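Local coordinates for putative molybdenum carrier protein (Syntrophus aciditrophicus SB, PDB 3IMK), which is of unknown function but may carry molybdenum, and belongs to the circularly permuted YpsA family of the SLOG clan, at residues Arg66-Lys69 with Asn70-Ser74; Ser89-Thr92 with Glu93-Glu97; Ala19-Ala22 with Ala23-Ala27; Arg48-Glu51 with Thr52-Leu55; Ser122-Ser126 with His127-Val131. All coordinates share one frame; numbering follows the deposited sequence. Where two conformers were deposited one is given.

Interaction 1. Residues Arg66-Lys69 with Asn70-Ser74; sequences RTEK and NVLDS
Leu-72 lies alongside Glu-68 one helical turn back, its CD1 methyl 4.0 Å from Glu-68 CG, with both side chains running the same way. The glutamate suits this place because its extended methylene arm gives the leucine an apolar flank, while OE2 at its end reaches the hydroxyl of Tyr-99. On another side of the helix Arg-66 and Asn-70 cross obliquely, and Arg-66 CD comes 4.0 Å from Asn-70 ND2. Neither spends its polar end on the other: Arg-66 NE is bonded to Gly-14 O, and Asn-70 OD1 takes the backbone N-H of Trp-37, so the buried amide ties the helix to strand 34-38. Asp-73, whose N-H closes the last turn on Lys-69 O at 2.8 Å, is already the first residue outside helical geometry. Ser-74 then folds back and donates from OG to Asn-70 O, 2.8 Å away and in the carbonyl plane. Lys-69 starts with CG opposite its own nitrogen (chi1 -169°) and bends at the next bond, making a cation-pi contact with Trp-37. Its NZ stands 6.0 Å from Asp-73 OD2, too far for a salt bridge; the carboxylate bonds instead to Trp-37 NE1, and Lys-69 NZ to a bound polyether. Lys-69, Leu-72 and Asp-73, at the C-terminal end of helix 63-72, line the pocket holding this molecule, probably from the crystallisation liquor.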
loop_
_atom_site.group_PDB
_atom_site.type_symbol
_atom_site.label_atom_id
_atom_site.label_comp_id
_atom_site.label_asym_id
_atom_site.label_seq_id
_atom_site.Cartn_x
_atom_site.Cartn_y
_atom_site.Cartn_z
ATOM N N ARG A 66 13.039 4.632 -0.014
ATOM C CA ARG A 66 11.871 4.535 -0.934
ATOM C C ARG A 66 10.562 4.425 -0.138
ATOM O O ARG A 66 9.548 4.970 -0.556
ATOM C CB ARG A 66 12.034 3.434 -2.018
ATOM C CG ARG A 66 11.908 1.993 -1.584
ATOM C CD ARG A 66 10.435 1.457 -1.575
ATOM N NE ARG A 66 10.412 -0.009 -1.696
ATOM C CZ ARG A 66 10.734 -0.870 -0.734
ATOM N NH1 ARG A 66 11.025 -0.473 0.490
ATOM N NH2 ARG A 66 10.689 -2.178 -0.986
ATOM N N THR A 67 10.561 3.723 0.985
ATOM C CA THR A 67 9.355 3.654 1.846
ATOM C C THR A 67 8.972 5.029 2.327
ATOM O O THR A 67 7.809 5.398 2.230
ATOM C CB THR A 67 9.682 2.684 3.007
ATOM O OG1 THR A 67 9.918 1.398 2.423
ATOM C CG2 THR A 67 8.604 2.636 4.050
ATOM N N GLU A 68 9.958 5.805 2.751
ATOM C CA GLU A 68 9.694 7.170 3.195
ATOM C C GLU A 68 9.074 8.014 2.073
ATOM O O GLU A 68 8.142 8.779 2.311
ATOM C CB GLU A 68 10.999 7.829 3.685
ATOM C CG GLU A 68 10.851 9.258 4.248
ATOM C CD GLU A 68 12.191 9.865 4.632
ATOM O OE1 GLU A 68 13.216 9.613 3.965
ATOM O OE2 GLU A 68 12.233 10.576 5.660
ATOM N N LYS A 69 9.642 7.894 0.864
ATOM C CA LYS A 69 9.201 8.685 -0.318
ATOM C C LYS A 69 7.733 8.364 -0.670
ATOM O O LYS A 69 6.965 9.289 -0.984
ATOM C CB LYS A 69 10.149 8.446 -1.532
ATOM C CG LYS A 69 9.917 9.426 -2.707
ATOM C CD LYS A 69 10.579 10.759 -2.416
ATOM C CE LYS A 69 10.401 11.728 -3.580
ATOM N NZ LYS A 69 11.100 13.057 -3.329
ATOM N N ASN A 70 7.348 7.086 -0.606
ATOM C CA ASN A 70 5.931 6.757 -0.912
ATOM C C ASN A 70 4.960 7.335 0.117
ATOM O O ASN A 70 3.873 7.768 -0.231
ATOM C CB ASN A 70 5.752 5.271 -1.117
ATOM C CG ASN A 70 6.431 4.785 -2.374
ATOM O OD1 ASN A 70 6.389 5.464 -3.406
ATOM N ND2 ASN A 70 7.100 3.628 -2.284
ATOM N N VAL A 71 5.370 7.404 1.375
ATOM C CA VAL A 71 4.559 8.068 2.420
ATOM C C VAL A 71 4.405 9.554 2.125
ATOM O O VAL A 71 3.315 10.120 2.305
ATOM C CB VAL A 71 5.154 7.815 3.854
ATOM C CG1 VAL A 71 4.498 8.708 4.941
ATOM C CG2 VAL A 71 5.036 6.335 4.263
ATOM N N LEU A 72 5.486 10.177 1.691
ATOM C CA LEU A 72 5.491 11.623 1.464
ATOM C C LEU A 72 4.756 11.992 0.180
ATOM O O LEU A 72 4.170 13.085 0.108
ATOM C CB LEU A 72 6.912 12.163 1.412
ATOM C CG LEU A 72 7.599 12.275 2.754
ATOM C CD1 LEU A 72 9.128 12.488 2.599
ATOM C CD2 LEU A 72 6.994 13.417 3.570
ATOM N N ASP A 73 4.801 11.127 -0.843
ATOM C CA ASP A 73 4.279 11.474 -2.146
ATOM C C ASP A 73 2.872 10.861 -2.392
ATOM O O ASP A 73 2.573 10.427 -3.525
ATOM C CB ASP A 73 5.278 10.973 -3.194
ATOM C CG ASP A 73 5.222 11.712 -4.520
ATOM O OD1 ASP A 73 4.554 12.767 -4.621
ATOM O OD2 ASP A 73 5.865 11.222 -5.496
ATOM N N SER A 74 2.048 10.822 -1.342
ATOM C CA SER A 74 0.659 10.364 -1.424
ATOM C C SER A 74 -0.173 11.116 -0.440
ATOM O O SER A 74 0.357 11.860 0.407
ATOM C CB SER A 74 0.579 8.861 -1.145
ATOM O OG SER A 74 1.180 8.500 0.094
#

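Interaction 2. Residues Ser89-Thr92 with Glu93-Glu97; sequences SALT and EFFAE
Leu-91 packs its branched end on the ring of Phe-95, one turn further along the helix. The CD1 methyl stands over one face in a CH-pi contact, 4.1 Å from the ring centroid and 26° off the normal. The branch carbon is pressed in closest, with Leu-91 CG 3.3 Å from Phe-95 CE2, and Leu-91 CD2 meets the same ring atom at 3.6 Å. Phe-94 takes a looser share, its CD2 4.2 Å from Leu-91 CD1. Torsions bring these groups together: Leu-91 has CG opposite its backbone N (chi1 -174°) and leans forward along the helix, whereas Phe-95 has CG beside its N (chi1 -73°), which swings the ring back towards the leucine. An alanine in place of Phe-95 would probably strip Leu-91 of its aromatic platform, leaving its methyls freer to turn and a gap beside Glu-68, which the ring also touches. Beneath this packing the backbone bond from Phe-95 N to Leu-91 O, 2.9 Å, fixes the spacing. On another flank a water donates both to Ala-90 O, at 2.8 Å, and to Glu-93 OE1, linking carboxylate and backbone. Thr-92 bonds through OG1 to Gly-88 O, satisfying its hydroxyl within the helix, and its small branched side chain fits between helix 63-72 and strand 76-81. This is the connecting helix of a beta-alpha-beta unit, helix 87-98 joining strand 76-81 to strand 103-107.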
loop_
_atom_site.group_PDB
_atom_site.type_symbol
_atom_site.label_atom_id
_atom_site.label_comp_id
_atom_site.label_asym_id
_atom_site.label_seq_id
_atom_site.Cartn_x
_atom_site.Cartn_y
_atom_site.Cartn_z
ATOM N N SER A 89 7.198 -2.364 7.510
ATOM C CA SER A 89 5.819 -1.929 7.718
ATOM C C SER A 89 5.703 -1.031 8.949
ATOM O O SER A 89 4.966 -0.060 8.930
ATOM C CB SER A 89 4.872 -3.126 7.817
ATOM O OG SER A 89 4.863 -3.876 6.608
ATOM N N ALA A 90 6.421 -1.373 10.031
ATOM C CA ALA A 90 6.430 -0.524 11.219
ATOM C C ALA A 90 7.087 0.837 10.912
ATOM O O ALA A 90 6.652 1.865 11.428
ATOM C CB ALA A 90 7.135 -1.217 12.390
ATOM N N LEU A 91 8.138 0.809 10.096
ATOM C CA LEU A 91 8.844 2.041 9.671
ATOM C C LEU A 91 7.899 2.908 8.854
ATOM O O LEU A 91 7.894 4.129 8.993
ATOM C CB LEU A 91 10.052 1.698 8.814
ATOM C CG LEU A 91 10.949 2.875 8.433
ATOM C CD1 LEU A 91 11.513 3.597 9.666
ATOM C CD2 LEU A 91 12.052 2.386 7.470
ATOM N N THR A 92 7.110 2.275 7.985
ATOM C CA THR A 92 6.116 3.024 7.187
ATOM C C THR A 92 5.226 3.852 8.111
ATOM O O THR A 92 4.977 5.009 7.873
ATOM C CB THR A 92 5.270 2.070 6.310
ATOM O OG1 THR A 92 6.116 1.326 5.444
ATOM C CG2 THR A 92 4.199 2.799 5.520
ATOM N N GLU A 93 4.675 3.178 9.123
ATOM C CA GLU A 93 3.792 3.805 10.099
ATOM C C GLU A 93 4.508 4.953 10.841
ATOM O O GLU A 93 3.931 6.015 11.062
ATOM C CB GLU A 93 3.259 2.730 11.086
ATOM C CG GLU A 93 2.271 3.268 12.089
ATOM C CD GLU A 93 1.755 2.183 13.029
ATOM O OE1 GLU A 93 2.603 1.619 13.737
ATOM O OE2 GLU A 93 0.532 1.934 13.012
ATOM N N PHE A 94 5.756 4.707 11.240
ATOM C CA PHE A 94 6.575 5.738 11.889
ATOM C C PHE A 94 6.686 6.959 10.974
ATOM O O PHE A 94 6.515 8.104 11.438
ATOM C CB PHE A 94 7.974 5.170 12.221
ATOM C CG PHE A 94 8.973 6.207 12.685
ATOM C CD1 PHE A 94 8.961 6.620 13.993
ATOM C CD2 PHE A 94 9.868 6.788 11.805
ATOM C CE1 PHE A 94 9.857 7.578 14.447
ATOM C CE2 PHE A 94 10.750 7.749 12.252
ATOM C CZ PHE A 94 10.735 8.131 13.574
ATOM N N PHE A 95 7.014 6.765 9.696
ATOM C CA PHE A 95 7.162 7.908 8.783
ATOM C C PHE A 95 5.823 8.663 8.627
ATOM O O PHE A 95 5.785 9.899 8.622
ATOM C CB PHE A 95 7.644 7.480 7.391
ATOM C CG PHE A 95 9.103 7.055 7.307
ATOM C CD1 PHE A 95 10.106 7.814 7.878
ATOM C CD2 PHE A 95 9.460 5.923 6.574
ATOM C CE1 PHE A 95 11.453 7.431 7.760
ATOM C CE2 PHE A 95 10.777 5.566 6.451
ATOM C CZ PHE A 95 11.751 6.289 7.037
ATOM N N ALA A 96 4.718 7.928 8.450
ATOM C CA ALA A 96 3.431 8.598 8.359
ATOM C C ALA A 96 3.128 9.468 9.606
ATOM O O ALA A 96 2.663 10.608 9.489
ATOM C CB ALA A 96 2.293 7.584 8.070
ATOM N N GLU A 97 3.395 8.901 10.784
ATOM C CA GLU A 97 3.230 9.625 12.064
ATOM C C GLU A 97 4.098 10.889 12.125
ATOM O O GLU A 97 3.625 11.968 12.531
ATOM C CB GLU A 97 3.574 8.723 13.261
ATOM C CG GLU A 97 2.451 7.724 13.634
ATOM C CD GLU A 97 2.905 6.563 14.554
ATOM O OE1 GLU A 97 4.097 6.486 14.936
ATOM O OE2 GLU A 97 2.045 5.713 14.874
HETATM O O HOH W 1 5.512 1.957 13.936
#

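Interaction 3. Residues Ala19-Ala22 with Ala23-Ala27; sequences ADRA and ALDFA
Residues Ala-19 to Ala-27 form regular alpha-helix, in which the N-H groups of Ala-23 to Ala-27 each bond to the carbonyl four residues back, as from Asp-25 N to Arg-21 O at 2.9 Å. Asp-25 folds its carboxylate back over that turn, with CG beside its own nitrogen (chi1 -72°), so that Asp-25 OD2 lies 4.1 Å from Arg-21 CG. The two charged groups nevertheless miss each other, Arg-21 NE being 6.4 Å from Asp-25 OD2; their planes stand 84° apart. The arginine, bent twice along its chain, bonds through NH2 to Gly-15 O, while the aspartate is held by the hydroxyls of Tyr-53 and Tyr-146, one at each oxygen. Leu-24 puts CG 3.4 Å from Asp-20 O and carries the packing on towards Tyr-34. Alanine suits the tight faces: Ala-22 meets Tyr-146 and Thr-149 of helix 145-157, and Ala-23 meets Ile-11 of the sheet. Near the helix start, Asp-20 uses OD2 for the N-H of Gln-16 and OD1 for a bound glycerol, probably from the crystallisation liquor. Any attraction between Arg-21 and Asp-25 is therefore probably only long-range, their polar atoms being spent on tying the helix to its surroundings.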
loop_
_atom_site.group_PDB
_atom_site.type_symbol
_atom_site.label_atom_id
_atom_site.label_comp_id
_atom_site.label_asym_id
_atom_site.label_seq_id
_atom_site.Cartn_x
_atom_site.Cartn_y
_atom_site.Cartn_z
ATOM N N ALA A 19 2.259 -7.228 0.005
ATOM C CA ALA A 19 1.264 -6.168 -0.050
ATOM C C ALA A 19 1.512 -5.168 -1.189
ATOM O O ALA A 19 0.574 -4.796 -1.909
ATOM C CB ALA A 19 1.219 -5.391 1.314
ATOM N N ASP A 20 2.761 -4.707 -1.339
ATOM C CA ASP A 20 3.039 -3.690 -2.375
ATOM C C ASP A 20 2.609 -4.215 -3.767
ATOM O O ASP A 20 2.100 -3.450 -4.623
ATOM C CB ASP A 20 4.533 -3.375 -2.467
ATOM C CG ASP A 20 5.095 -2.474 -1.390
ATOM O OD1 ASP A 20 4.384 -2.022 -0.487
ATOM O OD2 ASP A 20 6.331 -2.234 -1.514
ATOM N N ARG A 21 2.973 -5.457 -4.064
ATOM C CA ARG A 21 2.762 -6.037 -5.393
ATOM C C ARG A 21 1.274 -6.268 -5.652
ATOM O O ARG A 21 0.747 -5.951 -6.751
ATOM C CB ARG A 21 3.588 -7.310 -5.554
ATOM C CG ARG A 21 3.792 -7.710 -7.035
ATOM C CD ARG A 21 4.768 -6.752 -7.784
ATOM N NE ARG A 21 6.120 -6.690 -7.221
ATOM C CZ ARG A 21 7.084 -7.570 -7.460
ATOM N NH1 ARG A 21 6.876 -8.591 -8.273
ATOM N NH2 ARG A 21 8.277 -7.434 -6.887
ATOM N N ALA A 22 0.548 -6.719 -4.614
ATOM C CA ALA A 22 -0.884 -6.836 -4.726
ATOM C C ALA A 22 -1.533 -5.489 -5.012
ATOM O O ALA A 22 -2.505 -5.396 -5.797
ATOM C CB ALA A 22 -1.512 -7.474 -3.454
ATOM N N ALA A 23 -1.074 -4.438 -4.352
ATOM C CA ALA A 23 -1.646 -3.146 -4.659
ATOM C C ALA A 23 -1.563 -2.768 -6.123
ATOM O O ALA A 23 -2.533 -2.264 -6.723
ATOM C CB ALA A 23 -0.957 -2.063 -3.769
ATOM N N LEU A 24 -0.386 -2.994 -6.722
ATOM C CA LEU A 24 -0.179 -2.654 -8.121
ATOM C C LEU A 24 -1.007 -3.556 -9.055
ATOM O O LEU A 24 -1.610 -3.085 -10.004
ATOM C CB LEU A 24 1.316 -2.735 -8.481
ATOM C CG LEU A 24 2.241 -1.826 -7.661
ATOM C CD1 LEU A 24 3.733 -2.012 -8.107
ATOM C CD2 LEU A 24 1.846 -0.338 -7.747
ATOM N N ASP A 25 -1.062 -4.859 -8.742
ATOM C CA ASP A 25 -1.783 -5.805 -9.575
ATOM C C ASP A 25 -3.266 -5.477 -9.517
ATOM O O ASP A 25 -3.979 -5.558 -10.537
ATOM C CB ASP A 25 -1.500 -7.240 -9.121
ATOM C CG ASP A 25 -0.114 -7.706 -9.467
ATOM O OD1 ASP A 25 0.518 -7.094 -10.358
ATOM O OD2 ASP A 25 0.335 -8.740 -8.901
ATOM N N PHE A 26 -3.744 -5.063 -8.348
ATOM C CA PHE A 26 -5.135 -4.660 -8.181
ATOM C C PHE A 26 -5.412 -3.433 -9.041
ATOM O O PHE A 26 -6.405 -3.367 -9.761
ATOM C CB PHE A 26 -5.455 -4.321 -6.725
ATOM C CG PHE A 26 -6.885 -3.909 -6.514
ATOM C CD1 PHE A 26 -7.866 -4.891 -6.422
ATOM C CD2 PHE A 26 -7.248 -2.589 -6.526
ATOM C CE1 PHE A 26 -9.200 -4.542 -6.303
ATOM C CE2 PHE A 26 -8.606 -2.228 -6.410
ATOM C CZ PHE A 26 -9.563 -3.246 -6.315
ATOM N N ALA A 27 -4.533 -2.420 -8.932
ATOM C CA ALA A 27 -4.724 -1.186 -9.719
ATOM C C ALA A 27 -4.805 -1.538 -11.206
ATOM O O ALA A 27 -5.674 -1.056 -11.935
ATOM C CB ALA A 27 -3.595 -0.184 -9.458
#

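Interaction 4. Residues Arg48-Glu51 with Thr52-Leu55; sequences RVPE and TYQL
Val-49 and Tyr-53 meet with their side chains at about a right angle, Val-49 CG1 lying 3.8 Å from Tyr-53 CD2. Val-49 CG1 also reaches Leu-55 CD1 at 3.8 Å, again nearly crosswise, so one small branched residue fills the angle between a ring and a leucine. Pro-50, by contrast, runs alongside the tyrosine, with Pro-50 CD 4.0 Å from Tyr-53 CE2. Its carbonyl oxygen lies at the edge of that ring, near the ring plane. Pro-50 O also accepts the N-H of Tyr-53 at 3.2 Å, from 42° above the carbonyl plane, which closes a type I beta turn. Proline suits the place by offering the tyrosine a rigid apolar flank beside the carbonyl that closes the turn. Tyr-53 has CG beside its own N (chi1 -61°), bringing the ring back against Val-49 and Pro-50. On the outer side lies a salt bridge made by two bonds to Glu-51 OE2, from Arg-48 NH2 at 2.8 Å and Arg-48 NE at 3.1 Å. The oxygen lies in the guanidinium plane, yet both nitrogens approach from one face of the carboxylate; the bend at the glutamate's second torsion turns it towards the arginine. Arg-42 bonds to the carbonyls of Val-49, Pro-50 and Tyr-53. This surface loop links strand 34-38 to strand 56-57, and Tyr-53 packs it onto helix 19-29, over Leu-24 and Ile-28, with its hydroxyl bonded to Asp-25.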
loop_
_atom_site.group_PDB
_atom_site.type_symbol
_atom_site.label_atom_id
_atom_site.label_comp_id
_atom_site.label_asym_id
_atom_site.label_seq_id
_atom_site.Cartn_x
_atom_site.Cartn_y
_atom_site.Cartn_z
ATOM N N ARG A 48 14.511 -8.067 -9.643
ATOM C CA ARG A 48 14.174 -6.788 -10.262
ATOM C C ARG A 48 12.638 -6.712 -10.485
ATOM O O ARG A 48 12.051 -7.615 -11.069
ATOM C CB ARG A 48 14.929 -6.683 -11.596
ATOM C CG ARG A 48 14.837 -5.343 -12.289
ATOM C CD ARG A 48 15.627 -5.342 -13.585
ATOM N NE ARG A 48 15.417 -4.123 -14.358
ATOM C CZ ARG A 48 16.090 -2.994 -14.187
ATOM N NH1 ARG A 48 17.041 -2.909 -13.264
ATOM N NH2 ARG A 48 15.830 -1.936 -14.960
ATOM N N VAL A 49 11.993 -5.657 -10.020
ATOM C CA VAL A 49 10.541 -5.539 -10.231
ATOM C C VAL A 49 10.305 -5.579 -11.750
ATOM O O VAL A 49 10.917 -4.805 -12.489
ATOM C CB VAL A 49 9.951 -4.217 -9.640
ATOM C CG1 VAL A 49 8.450 -4.134 -9.948
ATOM C CG2 VAL A 49 10.207 -4.079 -8.111
ATOM N N PRO A 50 9.417 -6.478 -12.226
ATOM C CA PRO A 50 9.246 -6.635 -13.676
ATOM C C PRO A 50 8.982 -5.316 -14.406
ATOM O O PRO A 50 8.326 -4.424 -13.882
ATOM C CB PRO A 50 8.076 -7.599 -13.791
ATOM C CG PRO A 50 8.203 -8.447 -12.581
ATOM C CD PRO A 50 8.668 -7.491 -11.484
ATOM N N GLU A 51 9.502 -5.202 -15.616
ATOM C CA GLU A 51 9.438 -3.958 -16.356
ATOM C C GLU A 51 8.014 -3.551 -16.770
ATOM O O GLU A 51 7.785 -2.409 -17.129
ATOM C CB GLU A 51 10.349 -4.046 -17.571
ATOM C CG GLU A 51 11.821 -4.192 -17.167
ATOM C CD GLU A 51 12.525 -2.888 -16.720
ATOM O OE1 GLU A 51 11.872 -1.848 -16.430
ATOM O OE2 GLU A 51 13.780 -2.918 -16.673
ATOM N N THR A 52 7.085 -4.484 -16.721
ATOM C CA THR A 52 5.712 -4.165 -17.066
ATOM C C THR A 52 5.119 -3.130 -16.088
ATOM O O THR A 52 4.201 -2.389 -16.438
ATOM C CB THR A 52 4.868 -5.416 -17.095
ATOM O OG1 THR A 52 5.147 -6.191 -15.921
ATOM C CG2 THR A 52 5.213 -6.257 -18.330
ATOM N N TYR A 53 5.642 -3.065 -14.870
ATOM C CA TYR A 53 5.180 -2.069 -13.899
ATOM C C TYR A 53 5.894 -0.723 -14.112
ATOM O O TYR A 53 7.132 -0.652 -14.062
ATOM C CB TYR A 53 5.472 -2.528 -12.472
ATOM C CG TYR A 53 4.796 -3.822 -12.058
ATOM C CD1 TYR A 53 3.476 -3.843 -11.634
ATOM C CD2 TYR A 53 5.486 -5.031 -12.108
ATOM C CE1 TYR A 53 2.849 -5.052 -11.253
ATOM C CE2 TYR A 53 4.876 -6.200 -11.720
ATOM C CZ TYR A 53 3.568 -6.207 -11.287
ATOM O OH TYR A 53 2.983 -7.384 -10.919
ATOM N N GLN A 54 5.095 0.324 -14.347
ATOM C CA GLN A 54 5.616 1.664 -14.570
ATOM C C GLN A 54 5.881 2.328 -13.223
ATOM O O GLN A 54 4.922 2.751 -12.545
ATOM C CB GLN A 54 4.640 2.476 -15.442
ATOM C CG GLN A 54 4.354 1.823 -16.799
ATOM C CD GLN A 54 5.612 1.619 -17.628
ATOM O OE1 GLN A 54 6.277 2.588 -18.009
ATOM N NE2 GLN A 54 5.959 0.351 -17.903
ATOM N N LEU A 55 7.145 2.298 -12.795
ATOM C CA LEU A 55 7.556 2.799 -11.465
ATOM C C LEU A 55 8.741 3.711 -11.575
ATOM O O LEU A 55 9.372 3.774 -12.635
ATOM C CB LEU A 55 7.850 1.643 -10.512
ATOM C CG LEU A 55 6.677 0.648 -10.380
ATOM C CD1 LEU A 55 7.118 -0.581 -9.688
ATOM C CD2 LEU A 55 5.535 1.243 -9.544
#

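Interaction 5. Residues Ser122-Ser126 with His127-Val131; sequences SWTVS and HHIQV
A Schellman motif ends helix 113-126, with Ile-129 N bonding back to Thr-124 O at 2.9 Å and His-128 N to Val-125 O at 3.2 Å. His-128 is its C-prime residue, and its positive phi (51°) turns the chain out of the helix. Ile-129, the residue that completes the motif, comes back against the helix, its CD1 only 3.4 Å from the centroid of the six-membered ring of Trp-123 and almost on the normal. Isoleucine suits this CH-pi contact because its CG1 branch carries the CD1 methyl out over the wide flat indole, which itself packs on Pro-102. The link carries the chain from helix 113-126 into strand 131-135 of the parallel sheet, and Asp-75 takes the N-H groups of Gln-130 and Val-131. A leucine in place of Trp-123 would probably leave the Ile-129 methyl without its flat platform and open a gap between the helix end and Pro-102. His-127, whose CG sits beside its own nitrogen (chi1 -68°), swings back so that ND1 donates to Trp-123 O at 2.9 Å, in the carbonyl plane and on a lone pair. This bond holds the imidazole's rotation, while the backbone N-H of His-127 shares the same acceptor. Its ring and the five-membered ring of Trp-123 are oblique, with planes 49° apart. Ser-126 OG donates to Ser-122 O at 2.7 Å, from the opposite face of that carbonyl to Ser-126 N.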
loop_
_atom_site.group_PDB
_atom_site.type_symbol
_atom_site.label_atom_id
_atom_site.label_comp_id
_atom_site.label_asym_id
_atom_site.label_seq_id
_atom_site.Cartn_x
_atom_site.Cartn_y
_atom_site.Cartn_z
ATOM N N SER A 122 -14.496 4.643 5.223
ATOM C CA SER A 122 -14.730 5.778 6.099
ATOM C C SER A 122 -13.470 6.674 6.158
ATOM O O SER A 122 -13.537 7.915 6.103
ATOM C CB SER A 122 -15.078 5.247 7.481
ATOM O OG SER A 122 -16.319 4.556 7.455
ATOM N N TRP A 123 -12.293 6.043 6.239
ATOM C CA TRP A 123 -11.051 6.755 6.400
ATOM C C TRP A 123 -10.678 7.530 5.127
ATOM O O TRP A 123 -10.254 8.682 5.160
ATOM C CB TRP A 123 -9.937 5.750 6.802
ATOM C CG TRP A 123 -8.511 6.250 6.786
ATOM C CD1 TRP A 123 -7.910 7.027 7.708
ATOM C CD2 TRP A 123 -7.525 5.919 5.821
ATOM N NE1 TRP A 123 -6.590 7.232 7.367
ATOM C CE2 TRP A 123 -6.333 6.542 6.205
ATOM C CE3 TRP A 123 -7.529 5.126 4.671
ATOM C CZ2 TRP A 123 -5.172 6.434 5.470
ATOM C CZ3 TRP A 123 -6.357 5.002 3.939
ATOM C CH2 TRP A 123 -5.214 5.682 4.326
ATOM N N THR A 124 -10.743 6.842 3.988
ATOM C CA THR A 124 -10.392 7.507 2.702
ATOM C C THR A 124 -11.325 8.668 2.422
ATOM O O THR A 124 -10.892 9.756 2.010
ATOM C CB THR A 124 -10.360 6.542 1.485
ATOM O OG1 THR A 124 -11.596 5.841 1.362
ATOM C CG2 THR A 124 -9.181 5.594 1.562
ATOM N N VAL A 125 -12.625 8.477 2.599
ATOM C CA VAL A 125 -13.583 9.551 2.249
ATOM C C VAL A 125 -13.416 10.722 3.228
ATOM O O VAL A 125 -13.362 11.895 2.826
ATOM C CB VAL A 125 -15.033 9.059 2.226
ATOM C CG1 VAL A 125 -16.043 10.283 2.080
ATOM C CG2 VAL A 125 -15.195 8.043 1.112
ATOM N N SER A 126 -13.339 10.418 4.525
ATOM C CA SER A 126 -13.278 11.485 5.523
ATOM C C SER A 126 -11.992 12.293 5.440
ATOM O O SER A 126 -11.999 13.497 5.775
ATOM C CB SER A 126 -13.565 10.949 6.922
ATOM O OG SER A 126 -12.571 10.102 7.387
ATOM N N HIS A 127 -10.896 11.663 4.999
ATOM C CA HIS A 127 -9.616 12.349 4.855
ATOM C C HIS A 127 -9.295 12.838 3.421
ATOM O O HIS A 127 -8.202 13.330 3.145
ATOM C CB HIS A 127 -8.489 11.449 5.379
ATOM C CG HIS A 127 -8.525 11.247 6.855
ATOM N ND1 HIS A 127 -9.250 10.233 7.433
ATOM C CD2 HIS A 127 -7.989 11.961 7.870
ATOM C CE1 HIS A 127 -9.133 10.308 8.751
ATOM N NE2 HIS A 127 -8.370 11.344 9.042
ATOM N N HIS A 128 -10.280 12.697 2.534
ATOM C CA HIS A 128 -10.156 13.063 1.115
ATOM C C HIS A 128 -8.922 12.467 0.444
ATOM O O HIS A 128 -8.246 13.133 -0.344
ATOM C CB HIS A 128 -10.237 14.581 0.916
ATOM C CG HIS A 128 -11.587 15.130 1.210
ATOM N ND1 HIS A 128 -12.566 15.241 0.249
ATOM C CD2 HIS A 128 -12.112 15.624 2.350
ATOM C CE1 HIS A 128 -13.653 15.753 0.793
ATOM N NE2 HIS A 128 -13.407 15.995 2.069
ATOM N N ILE A 129 -8.652 11.194 0.739
ATOM C CA ILE A 129 -7.489 10.510 0.208
ATOM C C ILE A 129 -7.803 10.083 -1.212
ATOM O O ILE A 129 -8.732 9.308 -1.435
ATOM C CB ILE A 129 -7.144 9.303 1.073
ATOM C CG1 ILE A 129 -6.597 9.813 2.413
ATOM C CG2 ILE A 129 -6.078 8.404 0.341
ATOM C CD1 ILE A 129 -6.661 8.792 3.525
ATOM N N GLN A 130 -7.024 10.595 -2.177
ATOM C CA GLN A 130 -7.181 10.201 -3.577
ATOM C C GLN A 130 -5.995 9.431 -4.143
ATOM O O GLN A 130 -6.169 8.508 -4.933
ATOM C CB GLN A 130 -7.464 11.455 -4.407
ATOM C CG GLN A 130 -8.783 12.194 -4.068
ATOM C CD GLN A 130 -9.156 13.307 -5.065
ATOM O OE1 GLN A 130 -8.420 13.621 -5.986
ATOM N NE2 GLN A 130 -10.291 13.903 -4.841
ATOM N N VAL A 131 -4.775 9.832 -3.765
ATOM C CA VAL A 131 -3.550 9.116 -4.072
ATOM C C VAL A 131 -3.217 8.303 -2.829
ATOM O O VAL A 131 -2.893 8.886 -1.751
ATOM C CB VAL A 131 -2.403 10.053 -4.431
ATOM C CG1 VAL A 131 -1.129 9.239 -4.710
ATOM C CG2 VAL A 131 -2.764 10.957 -5.671
#

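Overall arrangement
Interactions 1 and 2 lie on neighbouring helices, centres 10 Å apart, and interlock directly: Glu-68 CB meets Phe-95 CE2 at 3.6 Å, and Val-71 CG1 meets Ala-96 CA at 3.6 Å. Interactions 3 and 4, centres 12 Å apart, are joined by a probable hydrogen bond between Asp-25 OD1 and Tyr-53 OH, and Arg-21 also packs on Pro-50. Interaction 5 touches interaction 1 through Val-131 O, 3.5 Å from Ser-74 CB, where the chain enters the sheet. Interactions 4 and 5 are farthest apart, about 27 Å between centres, on opposite sides of the chain's centre. Only interaction 1 contributes residues to the polyether pocket, which Trp-37, Met-58 and Pro-59 complete.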